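Local coordinates for protein transcriptional regulator (NtrC family) (Aquifex aeolicus, PDB 3DZD) that probably activates transcription by sigma54 RNA polymerase, as an NtrC-family response regulator with a receiver domain and an AAA+ ATPase domain that binds ADP, at residues P125-G133 with I167-Y175; A153-G164 with L291-R302. All blocks are in the same frame, centred on the assembly; numbering follows the deposited sequence.

Contact 1 (P125-G133 with I167-Y175); sequences PQEEIEFVG and IVARLIHRY. With ADP (adenosine-5'-diphosphate), chain C.
Apolar packing carries most of this contact, with Ile129 and Phe131 of the loop laid on one side of helix 165-176. Ile129 CG2 lies 3.7 Å from both Ile167 CG2 and Leu171 CD2, and its CD1 reaches Arg170 CB. With CG anti to the backbone N (chi1 -174°), Phe131 sends its ring towards Leu171 and Val168: CD1 is 3.4 Å from Leu171 CD1, CZ approaches Val168 CG2, and ADP N6 lies at the ring edge, 3.2 Å from CD2. An alanine in place of Phe131 would probably open a gap over Leu171 and Val168 and deprive ADP N6 of its neighbouring ring.

Further along the helix, Arg174 donates from NH1 to Glu127 O at 2.8 Å and pairs through NH2 with Glu127 OE1 in a salt bridge; the poor order of Glu127 makes this bridge, already weak as a hydrogen bond (118° at the hydrogen), less certain. Ile129 CD1 lies over one face of this guanidinium.

At the ligand, Val132 N donates to adenine N1 (2.9 Å, 171°), N6 donates to Val132 O, and Ile167 CD1 stands 3.2 Å from ADP C4. Backbone pairing with adenine N1 and N6, beside apolar side chains, marks the base pocket of an AAA+ site.

Contact 2 (A153-G164 with L291-R302); sequences APVLITGESGTG and LSVFQIYLPPLR. With ADP (adenosine-5'-diphosphate), chain C.
Glu160, its CG anti to the carbonyl carbon (chi1 -69°) and its chain extended, reaches the guanidinium of Arg302, whose chain is straight from CG to NE. The grip is end-on: NH1 donates to OE1 and NH2 of Arg302 to OE2 of Glu160, both at 3.1 Å and both on the syn side. Pro300 CB lies over one guanidinium face, and Asn346 also bonds Glu160 OE1. Thr163, with OG1 set between the backbone N and the carbonyl carbon (chi1 52°), turns it back to Glu160 O at 2.8 Å, bracing a type II turn.

Strands 155-158 and 294-297 run parallel, 17° apart, joined by five backbone hydrogen bonds from Phe294 N to Pro154 O through Leu298 N to Thr158 O. They belong to the parallel sheet of a P-loop NTPase, in which 294-297 is an edge strand within this chain; 155-158 runs directly into the P-loop, where Gly162 N donates to ADP O2B at 3.2 Å.

Val155 and Ile296 pack on helix 136-149, with Val155 CG1 meeting Ile296 CD1 at 4.0 Å, and Ile157 lies on the same sheet face. On the other face Leu156 and Gln295 lie side by side, and one water accepts from Gln295 NE2 while donating to Leu156 O. Leu298 CD1 comes within 3.4 Å of Thr163 O, and a second water bridges Glu160 N to Leu298 O.

From the N terminus, the chain passes through the receiver domain, and helix 105-119 leads to the loop 125-133. Helix 136-149 then leads to strand 155-158 and the P-loop, followed at once by helix 165-176, where contact 1 closes a loop with 33 residues between its segments. Contact 2 closes a longer one, with 126 intervening residues, when strand 294-297 pairs with strand 155-158. Their segments alternate, so the closures cross rather than nest. The contacts' centres are about 15 Å apart, yet they touch: Val168 CG2 packs 3.8 Å from Leu298 CD1. Contact 1 ties the loop 125-133 to helix 165-176, contact 2 adds strand 294-297 beside strand 155-158, and both reach ADP, at base and phosphates respectively.

Contact 1 (P125-G133 with I167-Y175)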
loop_
_atom_site.group_PDB
_atom_site.type_symbol
_atom_site.label_atom_id
_atom_site.label_comp_id
_atom_site.label_asym_id
_atom_site.label_seq_id
_atom_site.Cartn_x
_atom_site.Cartn_y
_atom_site.Cartn_z
ATOM N N PRO A 125 -3.695 -1.661 -5.281
ATOM C CA PRO A 125 -2.859 -2.830 -5.598
ATOM C C PRO A 125 -3.313 -3.565 -6.859
ATOM O O PRO A 125 -3.355 -4.796 -6.870
ATOM C CB PRO A 125 -3.044 -3.742 -4.374
ATOM C CG PRO A 125 -3.659 -2.877 -3.317
ATOM C CD PRO A 125 -4.486 -1.884 -4.060
ATOM N N GLN A 126 -3.636 -2.812 -7.907
ATOM C CA GLN A 126 -4.109 -3.380 -9.165
ATOM C C GLN A 126 -3.108 -4.368 -9.759
ATOM O O GLN A 126 -3.443 -5.139 -10.656
ATOM C CB GLN A 126 -4.390 -2.262 -10.174
ATOM C CG GLN A 126 -3.172 -1.409 -10.507
ATOM C CD GLN A 126 -3.407 -0.479 -11.683
ATOM O OE1 GLN A 126 -4.544 -0.270 -12.107
ATOM N NE2 GLN A 126 -2.329 0.084 -12.218
ATOM N N GLU A 127 -1.880 -4.327 -9.251
ATOM C CA GLU A 127 -0.797 -5.187 -9.716
ATOM C C GLU A 127 -1.258 -6.557 -10.213
ATOM O O GLU A 127 -2.050 -7.229 -9.555
ATOM C CB GLU A 127 0.216 -5.385 -8.589
ATOM C CG GLU A 127 1.122 -6.586 -8.780
ATOM C CD GLU A 127 1.323 -7.371 -7.497
ATOM O OE1 GLU A 127 0.499 -7.217 -6.569
ATOM O OE2 GLU A 127 2.299 -8.147 -7.418
ATOM N N GLU A 128 -0.764 -6.962 -11.380
ATOM C CA GLU A 128 -0.897 -8.343 -11.831
ATOM C C GLU A 128 0.354 -9.096 -11.418
ATOM O O GLU A 128 1.414 -8.498 -11.220
ATOM C CB GLU A 128 -1.065 -8.433 -13.348
ATOM C CG GLU A 128 -2.430 -8.016 -13.870
ATOM C CD GLU A 128 -2.464 -6.571 -14.339
ATOM O OE1 GLU A 128 -1.472 -5.846 -14.108
ATOM O OE2 GLU A 128 -3.480 -6.162 -14.945
ATOM N N ILE A 129 0.236 -10.411 -11.286
ATOM C CA ILE A 129 1.378 -11.231 -10.895
ATOM C C ILE A 129 1.774 -12.159 -12.028
ATOM O O ILE A 129 0.952 -12.922 -12.531
ATOM C CB ILE A 129 1.074 -12.066 -9.641
ATOM C CG1 ILE A 129 0.844 -11.157 -8.435
ATOM C CG2 ILE A 129 2.209 -13.021 -9.350
ATOM C CD1 ILE A 129 0.270 -11.886 -7.253
ATOM N N GLU A 130 3.037 -12.089 -12.425
ATOM C CA GLU A 130 3.544 -12.929 -13.500
ATOM C C GLU A 130 4.032 -14.259 -12.947
ATOM O O GLU A 130 4.904 -14.308 -12.080
ATOM C CB GLU A 130 4.686 -12.222 -14.227
ATOM C CG GLU A 130 4.355 -10.806 -14.683
ATOM C CD GLU A 130 3.606 -10.768 -16.005
ATOM O OE1 GLU A 130 3.484 -11.832 -16.655
ATOM O OE2 GLU A 130 3.145 -9.671 -16.392
ATOM N N PHE A 131 3.460 -15.342 -13.450
ATOM C CA PHE A 131 3.874 -16.671 -13.040
ATOM C C PHE A 131 4.120 -17.482 -14.288
ATOM O O PHE A 131 3.234 -18.172 -14.775
ATOM C CB PHE A 131 2.793 -17.316 -12.191
ATOM C CG PHE A 131 3.198 -18.621 -11.602
ATOM C CD1 PHE A 131 2.244 -19.568 -11.252
ATOM C CD2 PHE A 131 4.539 -18.913 -11.408
ATOM C CE1 PHE A 131 2.620 -20.778 -10.702
ATOM C CE2 PHE A 131 4.930 -20.119 -10.866
ATOM C CZ PHE A 131 3.967 -21.059 -10.514
ATOM N N VAL A 132 5.332 -17.391 -14.816
ATOM C CA VAL A 132 5.610 -17.911 -16.147
ATOM C C VAL A 132 6.024 -19.379 -16.128
ATOM O O VAL A 132 6.839 -19.793 -15.301
ATOM C CB VAL A 132 6.681 -17.066 -16.852
ATOM C CG1 VAL A 132 7.054 -17.690 -18.189
ATOM C CG2 VAL A 132 6.170 -15.652 -17.035
ATOM N N GLY A 133 5.450 -20.155 -17.043
ATOM C CA GLY A 133 5.765 -21.563 -17.159
ATOM C C GLY A 133 4.656 -22.372 -17.806
ATOM O O GLY A 133 3.474 -22.211 -17.472
ATOM N N ILE A 167 5.913 -16.022 -5.206
ATOM C CA ILE A 167 4.918 -15.767 -6.241
ATOM C C ILE A 167 3.684 -16.628 -6.026
ATOM O O ILE A 167 2.558 -16.145 -6.131
ATOM C CB ILE A 167 5.439 -16.061 -7.641
ATOM C CG1 ILE A 167 6.540 -15.066 -8.027
ATOM C CG2 ILE A 167 4.301 -16.009 -8.629
ATOM C CD1 ILE A 167 6.953 -15.160 -9.485
ATOM N N VAL A 168 3.892 -17.910 -5.745
ATOM C CA VAL A 168 2.771 -18.809 -5.558
ATOM C C VAL A 168 1.934 -18.344 -4.366
ATOM O O VAL A 168 0.699 -18.346 -4.420
ATOM C CB VAL A 168 3.231 -20.262 -5.343
ATOM C CG1 VAL A 168 2.030 -21.162 -5.081
ATOM C CG2 VAL A 168 4.022 -20.751 -6.543
ATOM N N ALA A 169 2.619 -17.945 -3.299
ATOM C CA ALA A 169 1.977 -17.444 -2.087
ATOM C C ALA A 169 1.100 -16.205 -2.348
ATOM O O ALA A 169 -0.028 -16.125 -1.856
ATOM C CB ALA A 169 3.020 -17.159 -1.017
ATOM N N ARG A 170 1.607 -15.250 -3.121
ATOM C CA ARG A 170 0.818 -14.073 -3.497
ATOM C C ARG A 170 -0.370 -14.442 -4.363
ATOM O O ARG A 170 -1.461 -13.886 -4.215
ATOM C CB ARG A 170 1.676 -13.035 -4.220
ATOM C CG ARG A 170 2.601 -12.270 -3.292
ATOM C CD ARG A 170 3.378 -11.191 -4.025
ATOM N NE ARG A 170 4.367 -10.594 -3.128
ATOM C CZ ARG A 170 4.079 -9.666 -2.214
ATOM N NH1 ARG A 170 2.828 -9.223 -2.086
ATOM N NH2 ARG A 170 5.037 -9.180 -1.433
ATOM N N LEU A 171 -0.152 -15.380 -5.278
ATOM C CA LEU A 171 -1.235 -15.866 -6.112
ATOM C C LEU A 171 -2.329 -16.412 -5.224
ATOM O O LEU A 171 -3.496 -16.059 -5.386
ATOM C CB LEU A 171 -0.740 -16.940 -7.082
ATOM C CG LEU A 171 0.132 -16.388 -8.218
ATOM C CD1 LEU A 171 0.608 -17.501 -9.151
ATOM C CD2 LEU A 171 -0.617 -15.306 -9.003
ATOM N N ILE A 172 -1.946 -17.265 -4.275
ATOM C CA ILE A 172 -2.903 -17.891 -3.362
ATOM C C ILE A 172 -3.697 -16.830 -2.603
ATOM O O ILE A 172 -4.919 -16.903 -2.523
ATOM C CB ILE A 172 -2.195 -18.832 -2.348
ATOM C CG1 ILE A 172 -1.708 -20.115 -3.038
ATOM C CG2 ILE A 172 -3.118 -19.166 -1.183
ATOM C CD1 ILE A 172 -0.745 -20.927 -2.199
ATOM N N HIS A 173 -2.997 -15.847 -2.047
ATOM C CA HIS A 173 -3.647 -14.751 -1.346
ATOM C C HIS A 173 -4.650 -14.058 -2.272
ATOM O O HIS A 173 -5.837 -13.948 -1.955
ATOM C CB HIS A 173 -2.610 -13.757 -0.834
ATOM C CG HIS A 173 -3.204 -12.506 -0.261
ATOM N ND1 HIS A 173 -3.914 -12.493 0.921
ATOM C CD2 HIS A 173 -3.201 -11.229 -0.714
ATOM C CE1 HIS A 173 -4.323 -11.261 1.172
ATOM N NE2 HIS A 173 -3.900 -10.475 0.197
ATOM N N ARG A 174 -4.158 -13.614 -3.423
ATOM C CA ARG A 174 -4.992 -13.012 -4.459
ATOM C C ARG A 174 -6.299 -13.771 -4.706
ATOM O O ARG A 174 -7.372 -13.177 -4.706
ATOM C CB ARG A 174 -4.205 -12.919 -5.768
ATOM C CG ARG A 174 -4.903 -12.128 -6.855
ATOM C CD ARG A 174 -4.920 -10.651 -6.509
ATOM N NE ARG A 174 -3.590 -10.149 -6.166
ATOM C CZ ARG A 174 -2.757 -9.591 -7.040
ATOM N NH1 ARG A 174 -3.118 -9.463 -8.310
ATOM N NH2 ARG A 174 -1.564 -9.158 -6.647
ATOM N N TYR A 175 -6.201 -15.080 -4.926
ATOM C CA TYR A 175 -7.369 -15.907 -5.241
ATOM C C TYR A 175 -8.244 -16.192 -4.025
ATOM O O TYR A 175 -9.444 -16.423 -4.164
ATOM C CB TYR A 175 -6.944 -17.230 -5.887
ATOM C CG TYR A 175 -6.316 -17.080 -7.258
ATOM C CD1 TYR A 175 -5.431 -16.043 -7.528
ATOM C CD2 TYR A 175 -6.591 -17.984 -8.279
ATOM C CE1 TYR A 175 -4.848 -15.898 -8.775
ATOM C CE2 TYR A 175 -6.006 -17.850 -9.533
ATOM C CZ TYR A 175 -5.136 -16.803 -9.774
ATOM O OH TYR A 175 -4.545 -16.653 -11.011
HETATM P PB ADP C . 11.887 -18.118 -3.696
HETATM O O1B ADP C . 10.715 -17.334 -3.140
HETATM O O2B ADP C . 13.111 -18.133 -2.807
HETATM O O3B ADP C . 11.536 -19.494 -4.176
HETATM P PA ADP C . 11.866 -15.938 -5.611
HETATM O O1A ADP C . 10.563 -16.089 -6.345
HETATM O O2A ADP C . 11.925 -14.915 -4.495
HETATM O O3A ADP C . 12.340 -17.395 -5.078
HETATM O "O5'" ADP C . 13.012 -15.559 -6.676
HETATM C "C5'" ADP C . 12.746 -15.591 -8.072
HETATM C "C4'" ADP C . 12.866 -14.221 -8.709
HETATM O "O4'" ADP C . 12.418 -14.375 -10.050
HETATM C "C3'" ADP C . 11.871 -13.258 -8.096
HETATM O "O3'" ADP C . 12.263 -11.922 -8.424
HETATM C "C2'" ADP C . 10.572 -13.508 -8.815
HETATM O "O2'" ADP C . 9.975 -12.228 -9.033
HETATM C "C1'" ADP C . 11.018 -14.069 -10.149
HETATM N N9 ADP C . 10.294 -15.311 -10.493
HETATM C C8 ADP C . 10.428 -16.494 -9.864
HETATM N N7 ADP C . 9.660 -17.445 -10.429
HETATM C C5 ADP C . 9.011 -16.867 -11.454
HETATM C C6 ADP C . 8.027 -17.314 -12.463
HETATM N N6 ADP C . 7.589 -18.601 -12.484
HETATM N N1 ADP C . 7.597 -16.405 -13.358
HETATM C C2 ADP C . 8.039 -15.134 -13.336
HETATM N N3 ADP C . 8.925 -14.653 -12.445
HETATM C C4 ADP C . 9.436 -15.462 -11.497
#

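Contact 2 (A153-G164 with L291-R302)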
loop_
_atom_site.group_PDB
_atom_site.type_symbol
_atom_site.label_atom_id
_atom_site.label_comp_id
_atom_site.label_asym_id
_atom_site.label_seq_id
_atom_site.Cartn_x
_atom_site.Cartn_y
_atom_site.Cartn_z
ATOM N N ALA A 153 -7.177 -23.092 5.621
ATOM C CA ALA A 153 -6.154 -24.048 6.037
ATOM C C ALA A 153 -4.772 -23.605 5.547
ATOM O O ALA A 153 -4.647 -23.068 4.447
ATOM C CB ALA A 153 -6.492 -25.440 5.516
ATOM N N PRO A 154 -3.734 -23.806 6.369
ATOM C CA PRO A 154 -2.411 -23.321 5.966
ATOM C C PRO A 154 -1.811 -24.136 4.818
ATOM O O PRO A 154 -2.181 -25.289 4.599
ATOM C CB PRO A 154 -1.577 -23.475 7.244
ATOM C CG PRO A 154 -2.596 -23.572 8.359
ATOM C CD PRO A 154 -3.729 -24.317 7.747
ATOM N N VAL A 155 -0.899 -23.517 4.085
ATOM C CA VAL A 155 -0.255 -24.160 2.955
ATOM C C VAL A 155 1.247 -24.128 3.148
ATOM O O VAL A 155 1.805 -23.095 3.486
ATOM C CB VAL A 155 -0.602 -23.447 1.629
ATOM C CG1 VAL A 155 0.069 -24.132 0.459
ATOM C CG2 VAL A 155 -2.106 -23.416 1.430
ATOM N N LEU A 156 1.892 -25.267 2.944
ATOM C CA LEU A 156 3.339 -25.353 2.981
ATOM C C LEU A 156 3.851 -25.514 1.554
ATOM O O LEU A 156 3.473 -26.447 0.857
ATOM C CB LEU A 156 3.792 -26.542 3.838
ATOM C CG LEU A 156 5.307 -26.804 3.838
ATOM C CD1 LEU A 156 6.042 -25.707 4.598
ATOM C CD2 LEU A 156 5.647 -28.178 4.417
ATOM N N ILE A 157 4.699 -24.591 1.125
ATOM C CA ILE A 157 5.291 -24.646 -0.199
ATOM C C ILE A 157 6.740 -25.123 -0.105
ATOM O O ILE A 157 7.581 -24.428 0.450
ATOM C CB ILE A 157 5.261 -23.261 -0.874
ATOM C CG1 ILE A 157 3.838 -22.697 -0.855
ATOM C CG2 ILE A 157 5.799 -23.341 -2.284
ATOM C CD1 ILE A 157 3.740 -21.281 -1.344
ATOM N N THR A 158 7.020 -26.307 -0.641
ATOM C CA THR A 158 8.380 -26.847 -0.659
ATOM C C THR A 158 9.049 -26.627 -2.011
ATOM O O THR A 158 8.421 -26.706 -3.065
ATOM C CB THR A 158 8.420 -28.364 -0.314
ATOM O OG1 THR A 158 7.797 -28.583 0.956
ATOM C CG2 THR A 158 9.873 -28.871 -0.250
ATOM N N GLY A 159 10.334 -26.333 -1.986
ATOM C CA GLY A 159 11.047 -26.077 -3.220
ATOM C C GLY A 159 12.421 -25.552 -2.917
ATOM O O GLY A 159 12.657 -25.032 -1.830
ATOM N N GLU A 160 13.325 -25.682 -3.881
ATOM C CA GLU A 160 14.667 -25.145 -3.742
ATOM C C GLU A 160 14.632 -23.623 -3.747
ATOM O O GLU A 160 13.597 -23.010 -4.044
ATOM C CB GLU A 160 15.559 -25.648 -4.866
ATOM C CG GLU A 160 15.866 -27.126 -4.799
ATOM C CD GLU A 160 16.900 -27.555 -5.832
ATOM O OE1 GLU A 160 17.248 -26.722 -6.705
ATOM O OE2 GLU A 160 17.365 -28.722 -5.763
ATOM N N SER A 161 15.768 -23.016 -3.417
ATOM C CA SER A 161 15.856 -21.568 -3.363
ATOM C C SER A 161 15.640 -20.977 -4.740
ATOM O O SER A 161 16.105 -21.530 -5.739
ATOM C CB SER A 161 17.205 -21.133 -2.818
ATOM O OG SER A 161 17.401 -21.658 -1.522
ATOM N N GLY A 162 14.922 -19.860 -4.781
ATOM C CA GLY A 162 14.664 -19.164 -6.022
ATOM C C GLY A 162 13.758 -19.881 -6.998
ATOM O O GLY A 162 13.875 -19.671 -8.198
ATOM N N THR A 163 12.846 -20.715 -6.513
ATOM C CA THR A 163 11.903 -21.394 -7.418
ATOM C C THR A 163 10.523 -20.719 -7.526
ATOM O O THR A 163 9.624 -21.251 -8.166
ATOM C CB THR A 163 11.697 -22.866 -7.041
ATOM O OG1 THR A 163 11.352 -22.941 -5.665
ATOM C CG2 THR A 163 12.960 -23.660 -7.271
ATOM N N GLY A 164 10.355 -19.548 -6.914
ATOM C CA GLY A 164 9.114 -18.814 -7.071
ATOM C C GLY A 164 8.094 -19.062 -5.976
ATOM O O GLY A 164 6.904 -18.834 -6.170
ATOM N N LEU A 291 0.889 -26.567 9.773
ATOM C CA LEU A 291 1.254 -25.667 8.682
ATOM C C LEU A 291 1.094 -26.276 7.302
ATOM O O LEU A 291 1.203 -25.570 6.298
ATOM C CB LEU A 291 2.708 -25.243 8.824
ATOM C CG LEU A 291 3.066 -24.270 9.936
ATOM C CD1 LEU A 291 4.574 -24.121 10.016
ATOM C CD2 LEU A 291 2.412 -22.935 9.672
ATOM N N SER A 292 0.861 -27.583 7.248
ATOM C CA SER A 292 0.898 -28.302 5.981
ATOM C C SER A 292 -0.368 -29.108 5.669
ATOM O O SER A 292 -0.296 -30.148 5.022
ATOM C CB SER A 292 2.114 -29.221 5.945
ATOM O OG SER A 292 2.029 -30.185 6.974
ATOM N N VAL A 293 -1.517 -28.614 6.125
ATOM C CA VAL A 293 -2.812 -29.178 5.770
ATOM C C VAL A 293 -2.950 -29.304 4.250
ATOM O O VAL A 293 -3.500 -30.282 3.756
ATOM C CB VAL A 293 -3.961 -28.315 6.341
ATOM C CG1 VAL A 293 -5.300 -28.842 5.892
ATOM C CG2 VAL A 293 -3.888 -28.286 7.859
ATOM N N PHE A 294 -2.468 -28.294 3.523
ATOM C CA PHE A 294 -2.239 -28.395 2.082
ATOM C C PHE A 294 -0.763 -28.219 1.769
ATOM O O PHE A 294 -0.057 -27.489 2.455
ATOM C CB PHE A 294 -3.001 -27.317 1.317
ATOM C CG PHE A 294 -4.481 -27.461 1.382
ATOM C CD1 PHE A 294 -5.097 -28.617 0.929
ATOM C CD2 PHE A 294 -5.265 -26.426 1.878
ATOM C CE1 PHE A 294 -6.471 -28.749 0.989
ATOM C CE2 PHE A 294 -6.636 -26.547 1.938
ATOM C CZ PHE A 294 -7.245 -27.711 1.495
ATOM N N GLN A 295 -0.299 -28.860 0.710
ATOM C CA GLN A 295 1.085 -28.694 0.301
ATOM C C GLN A 295 1.185 -28.460 -1.189
ATOM O O GLN A 295 0.304 -28.852 -1.949
ATOM C CB GLN A 295 1.924 -29.910 0.677
ATOM C CG GLN A 295 1.985 -30.186 2.159
ATOM C CD GLN A 295 3.092 -31.150 2.500
ATOM O OE1 GLN A 295 2.855 -32.201 3.100
ATOM N NE2 GLN A 295 4.318 -30.806 2.107
ATOM N N ILE A 296 2.273 -27.810 -1.595
ATOM C CA ILE A 296 2.585 -27.633 -2.994
ATOM C C ILE A 296 4.082 -27.797 -3.111
ATOM O O ILE A 296 4.835 -27.256 -2.295
ATOM C CB ILE A 296 2.223 -26.222 -3.493
ATOM C CG1 ILE A 296 0.730 -25.958 -3.342
ATOM C CG2 ILE A 296 2.679 -26.029 -4.939
ATOM C CD1 ILE A 296 0.345 -24.503 -3.521
ATOM N N TYR A 297 4.506 -28.542 -4.124
ATOM C CA TYR A 297 5.916 -28.722 -4.415
ATOM C C TYR A 297 6.268 -27.997 -5.712
ATOM O O TYR A 297 5.686 -28.283 -6.750
ATOM C CB TYR A 297 6.242 -30.213 -4.553
ATOM C CG TYR A 297 7.659 -30.461 -4.996
ATOM C CD1 TYR A 297 8.712 -30.306 -4.112
ATOM C CD2 TYR A 297 7.945 -30.833 -6.296
ATOM C CE1 TYR A 297 10.009 -30.520 -4.508
ATOM C CE2 TYR A 297 9.231 -31.059 -6.703
ATOM C CZ TYR A 297 10.265 -30.902 -5.808
ATOM O OH TYR A 297 11.567 -31.110 -6.206
ATOM N N LEU A 298 7.199 -27.053 -5.645
ATOM C CA LEU A 298 7.720 -26.404 -6.847
ATOM C C LEU A 298 9.004 -27.080 -7.285
ATOM O O LEU A 298 9.978 -27.085 -6.547
ATOM C CB LEU A 298 8.026 -24.921 -6.592
ATOM C CG LEU A 298 6.897 -24.055 -6.053
ATOM C CD1 LEU A 298 7.292 -22.574 -6.051
ATOM C CD2 LEU A 298 5.629 -24.287 -6.868
ATOM N N PRO A 299 9.020 -27.632 -8.500
ATOM C CA PRO A 299 10.216 -28.309 -9.029
ATOM C C PRO A 299 11.364 -27.333 -9.323
ATOM O O PRO A 299 11.099 -26.176 -9.628
ATOM C CB PRO A 299 9.733 -28.910 -10.356
ATOM C CG PRO A 299 8.304 -28.517 -10.511
ATOM C CD PRO A 299 7.950 -27.497 -9.499
ATOM N N PRO A 300 12.621 -27.806 -9.263
ATOM C CA PRO A 300 13.740 -26.959 -9.685
ATOM C C PRO A 300 13.570 -26.531 -11.131
ATOM O O PRO A 300 12.870 -27.186 -11.914
ATOM C CB PRO A 300 14.955 -27.877 -9.560
ATOM C CG PRO A 300 14.526 -28.991 -8.668
ATOM C CD PRO A 300 13.063 -29.155 -8.877
ATOM N N LEU A 301 14.203 -25.421 -11.475
ATOM C CA LEU A 301 14.137 -24.887 -12.820
ATOM C C LEU A 301 14.606 -25.913 -13.861
ATOM O O LEU A 301 14.004 -26.026 -14.930
ATOM C CB LEU A 301 14.951 -23.593 -12.906
ATOM C CG LEU A 301 15.146 -22.968 -14.286
ATOM C CD1 LEU A 301 13.825 -22.772 -14.998
ATOM C CD2 LEU A 301 15.901 -21.635 -14.145
ATOM N N ARG A 302 15.663 -26.666 -13.542
ATOM C CA ARG A 302 16.193 -27.683 -14.451
ATOM C C ARG A 302 15.242 -28.864 -14.676
ATOM O O ARG A 302 15.519 -29.735 -15.503
ATOM C CB ARG A 302 17.540 -28.211 -13.946
ATOM C CG ARG A 302 17.422 -29.011 -12.676
ATOM C CD ARG A 302 18.735 -29.137 -11.953
ATOM N NE ARG A 302 18.604 -29.845 -10.679
ATOM C CZ ARG A 302 18.391 -29.257 -9.505
ATOM N NH1 ARG A 302 18.267 -27.931 -9.417
ATOM N NH2 ARG A 302 18.301 -29.994 -8.406
HETATM P PB ADP C . 11.887 -18.118 -3.696
HETATM O O1B ADP C . 10.715 -17.334 -3.140
HETATM O O2B ADP C . 13.111 -18.133 -2.807
HETATM O O3B ADP C . 11.536 -19.494 -4.176
HETATM P PA ADP C . 11.866 -15.938 -5.611
HETATM O O1A ADP C . 10.563 -16.089 -6.345
HETATM O O2A ADP C . 11.925 -14.915 -4.495
HETATM O O3A ADP C . 12.340 -17.395 -5.078
HETATM O "O5'" ADP C . 13.012 -15.559 -6.676
HETATM C "C5'" ADP C . 12.746 -15.591 -8.072
HETATM C "C4'" ADP C . 12.866 -14.221 -8.709
HETATM O "O4'" ADP C . 12.418 -14.375 -10.050
HETATM C "C3'" ADP C . 11.871 -13.258 -8.096
HETATM O "O3'" ADP C . 12.263 -11.922 -8.424
HETATM C "C2'" ADP C . 10.572 -13.508 -8.815
HETATM O "O2'" ADP C . 9.975 -12.228 -9.033
HETATM C "C1'" ADP C . 11.018 -14.069 -10.149
HETATM N N9 ADP C . 10.294 -15.311 -10.493
HETATM C C8 ADP C . 10.428 -16.494 -9.864
HETATM N N7 ADP C . 9.660 -17.445 -10.429
HETATM C C5 ADP C . 9.011 -16.867 -11.454
HETATM C C6 ADP C . 8.027 -17.314 -12.463
HETATM N N6 ADP C . 7.589 -18.601 -12.484
HETATM N N1 ADP C . 7.597 -16.405 -13.358
HETATM C C2 ADP C . 8.039 -15.134 -13.336
HETATM N N3 ADP C . 8.925 -14.653 -12.445
HETATM C C4 ADP C . 9.436 -15.462 -11.497
HETATM O O HOH W 1 1.869 -22.793 6.402
HETATM O O HOH W 2 4.988 -28.577 1.067
HETATM O O HOH W 3 12.558 -27.303 -6.137
#